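Long-range contact in histidine acid phosphatase (Hafnia alvei, PDB 4ARU), which belongs to branch 2 of the histidine phosphatase superfamily and is a histidine acid phosphatase with a bound potassium ion: residues 61-65 with 102-107. Sequence-based numbering, arbitrary orientation.
Sequences GGFYR and FLAGLA
The F102 ring presents its edge to Y64, whose CD2 lies in the ring plane 3.7 Å from F102 CE1, and it also stacks with F302. The Y64 and F102 planes meet obliquely at 66°. The guanidinium of R65 works through its edge: NH1 donates in plane to L106 O at 2.9 Å, a nearly straight bond that also lies in the carbonyl plane. This carbonyl sits at the C-terminal end of helix 93-106, just before A107 leaves helical geometry. The R65 chain bends at chi2 (53°), carrying CB, CG and CD alongside L106 O before NH1 bonds to it; NH2 turns to the carbonyls of P75 and N78, so one side chain ties the helix end to the loop beyond helix 51-70. Between these groups the backbones are in direct contact, with the G61 and G105 CA atoms 4.1 Å apart. Two CA-H...O contacts run in opposite directions, from L106 CA to G61 O and from G62 CA to G105 O, both 3.4 Å. L106 CD1 lies 3.7 Å from R65 N and also meets Y64 CB. With the axes of segments 61-65 and 102-106 7.3 Å apart and crossing at -45°, this is glycine-mediated close helix-helix packing beside the central mixed sheet of a histidine phosphatase alpha/beta fold.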
ATOM      1  N   GLY A  61     -14.477   5.547  -2.269  1.00  7.29           N
ATOM      2  CA  GLY A  61     -15.086   6.520  -1.341  1.00  7.61           C
ATOM      3  C   GLY A  61     -16.568   6.255  -1.153  1.00  7.92           C
ATOM      4  O   GLY A  61     -17.069   6.313  -0.032  1.00  7.87           O
ATOM      5  N   GLY A  62     -17.279   6.017  -2.245  1.00  8.34           N
ATOM      6  CA  GLY A  62     -18.719   5.682  -2.210  1.00  9.06           C
ATOM      7  C   GLY A  62     -18.967   4.409  -1.427  1.00  9.34           C
ATOM      8  O   GLY A  62     -19.962   4.319  -0.717  1.00  9.95           O
ATOM      9  N   PHE A  63     -18.101   3.427  -1.575  1.00  8.93           N
ATOM     10  CA  PHE A  63     -18.257   2.182  -0.820  1.00  9.39           C
ATOM     11  C   PHE A  63     -18.064   2.445   0.672  1.00  9.01           C
ATOM     12  O   PHE A  63     -18.867   1.999   1.510  1.00  8.85           O
ATOM     13  CB  PHE A  63     -17.258   1.135  -1.298  1.00  9.74           C
ATOM     14  CG  PHE A  63     -17.329  -0.138  -0.489  1.00 10.46           C
ATOM     15  CD1 PHE A  63     -18.434  -0.981  -0.610  1.00 11.54           C
ATOM     16  CD2 PHE A  63     -16.360  -0.424   0.461  1.00 10.74           C
ATOM     17  CE1 PHE A  63     -18.531  -2.146   0.166  1.00 12.08           C
ATOM     18  CE2 PHE A  63     -16.453  -1.568   1.240  1.00 11.56           C
ATOM     19  CZ  PHE A  63     -17.549  -2.419   1.081  1.00 11.87           C
ATOM     20  N   TYR A  64     -17.017   3.182   1.003  1.00  8.39           N
ATOM     21  CA  TYR A  64     -16.766   3.554   2.385  1.00  8.59           C
ATOM     22  C   TYR A  64     -17.945   4.315   2.983  1.00  8.84           C
ATOM     23  O   TYR A  64     -18.340   4.071   4.134  1.00  8.94           O
ATOM     24  CB  TYR A  64     -15.493   4.406   2.536  1.00  8.44           C
ATOM     25  CG  TYR A  64     -14.174   3.719   2.322  1.00  8.46           C
ATOM     26  CD1 TYR A  64     -13.802   2.597   3.043  1.00  9.41           C
ATOM     27  CD2 TYR A  64     -13.271   4.231   1.398  1.00  8.72           C
ATOM     28  CE1 TYR A  64     -12.552   1.995   2.793  1.00  9.32           C
ATOM     29  CE2 TYR A  64     -12.033   3.642   1.177  1.00  9.54           C
ATOM     30  CZ  TYR A  64     -11.707   2.523   1.842  1.00  9.81           C
ATOM     31  OH  TYR A  64     -10.414   2.019   1.549  1.00 12.21           O
ATOM     32  N   ARG A  65     -18.538   5.208   2.201  1.00  9.20           N
ATOM     33  CA  ARG A  65     -19.741   5.917   2.657  1.00 10.15           C
ATOM     34  C   ARG A  65     -20.840   4.938   3.044  1.00 10.73           C
ATOM     35  O   ARG A  65     -21.406   5.034   4.141  1.00 10.78           O
ATOM     36  CB  ARG A  65     -20.245   6.936   1.616  1.00 11.06           C
ATOM     37  CG  ARG A  65     -21.513   7.679   2.021  1.00 12.59           C
ATOM     38  CD  ARG A  65     -21.326   8.317   3.398  1.00 14.05           C
ATOM     39  NE  ARG A  65     -22.464   9.115   3.878  1.00 15.97           N
ATOM     40  CZ  ARG A  65     -22.726  10.376   3.514  1.00 16.80           C
ATOM     41  NH1 ARG A  65     -21.948  11.035   2.659  1.00 16.46           N
ATOM     42  NH2 ARG A  65     -23.786  10.996   4.023  1.00 18.73           N
ATOM     43  N   PHE A 102     -11.235  10.532  -2.887  1.00  6.19           N
ATOM     44  CA  PHE A 102     -11.894   9.882  -1.750  1.00  6.25           C
ATOM     45  C   PHE A 102     -12.998  10.740  -1.189  1.00  6.75           C
ATOM     46  O   PHE A 102     -14.136  10.272  -1.023  1.00  6.86           O
ATOM     47  CB  PHE A 102     -10.858   9.543  -0.656  1.00  6.16           C
ATOM     48  CG  PHE A 102     -11.473   9.227   0.683  1.00  6.50           C
ATOM     49  CD1 PHE A 102     -12.044   8.002   0.974  1.00  6.56           C
ATOM     50  CD2 PHE A 102     -11.489  10.190   1.679  1.00  6.99           C
ATOM     51  CE1 PHE A 102     -12.622   7.736   2.204  1.00  6.59           C
ATOM     52  CE2 PHE A 102     -12.070   9.944   2.902  1.00  7.31           C
ATOM     53  CZ  PHE A 102     -12.594   8.712   3.194  1.00  7.08           C
ATOM     54  N   LEU A 103     -12.724  12.039  -0.988  1.00  7.01           N
ATOM     55  CA  LEU A 103     -13.759  12.954  -0.484  1.00  7.73           C
ATOM     56  C   LEU A 103     -14.915  13.061  -1.484  1.00  8.32           C
ATOM     57  O   LEU A 103     -16.078  13.105  -1.075  1.00  8.72           O
ATOM     58  CB  LEU A 103     -13.162  14.344  -0.210  1.00  8.03           C
ATOM     59  CG  LEU A 103     -12.157  14.388   0.933  1.00  8.02           C
ATOM     60  CD1 LEU A 103     -11.535  15.777   0.920  1.00  8.45           C
ATOM     61  CD2 LEU A 103     -12.825  14.081   2.252  1.00  8.43           C
ATOM     62  N   ALA A 104     -14.627  13.085  -2.793  1.00  8.23           N
ATOM     63  CA  ALA A 104     -15.687  13.220  -3.803  1.00  9.07           C
ATOM     64  C   ALA A 104     -16.605  11.989  -3.813  1.00  9.29           C
ATOM     65  O   ALA A 104     -17.793  12.151  -4.091  1.00 10.72           O
ATOM     66  CB  ALA A 104     -15.080  13.403  -5.161  1.00  9.08           C
ATOM     67  N   GLY A 105     -16.076  10.795  -3.497  1.00  8.90           N
ATOM     68  CA  GLY A 105     -16.893   9.591  -3.427  1.00  8.91           C
ATOM     69  C   GLY A 105     -17.601   9.438  -2.094  1.00  9.20           C
ATOM     70  O   GLY A 105     -18.745   9.042  -2.026  1.00  9.89           O
ATOM     71  N   LEU A 106     -16.896   9.762  -1.027  1.00  8.84           N
ATOM     72  CA  LEU A 106     -17.454   9.681   0.327  1.00  9.38           C
ATOM     73  C   LEU A 106     -18.563  10.649   0.556  1.00 10.43           C
ATOM     74  O   LEU A 106     -19.570  10.322   1.236  1.00 11.41           O
ATOM     75  CB  LEU A 106     -16.361   9.912   1.366  1.00  8.98           C
ATOM     76  CG  LEU A 106     -16.795   9.638   2.820  1.00  9.39           C
ATOM     77  CD1 LEU A 106     -16.602   8.190   3.139  1.00  9.23           C
ATOM     78  CD2 LEU A 106     -16.047  10.525   3.816  1.00  9.65           C
ATOM     79  N   ALA A 107     -18.423  11.857  -0.002  1.00 10.77           N
ATOM     80  CA  ALA A 107     -19.299  12.988   0.313  1.00 12.05           C
ATOM     81  C   ALA A 107     -19.423  13.892  -0.898  1.00 13.24           C
ATOM     82  O   ALA A 107     -18.879  14.988  -0.934  1.00 12.86           O
ATOM     83  CB  ALA A 107     -18.747  13.735   1.513  1.00 12.15           C
TER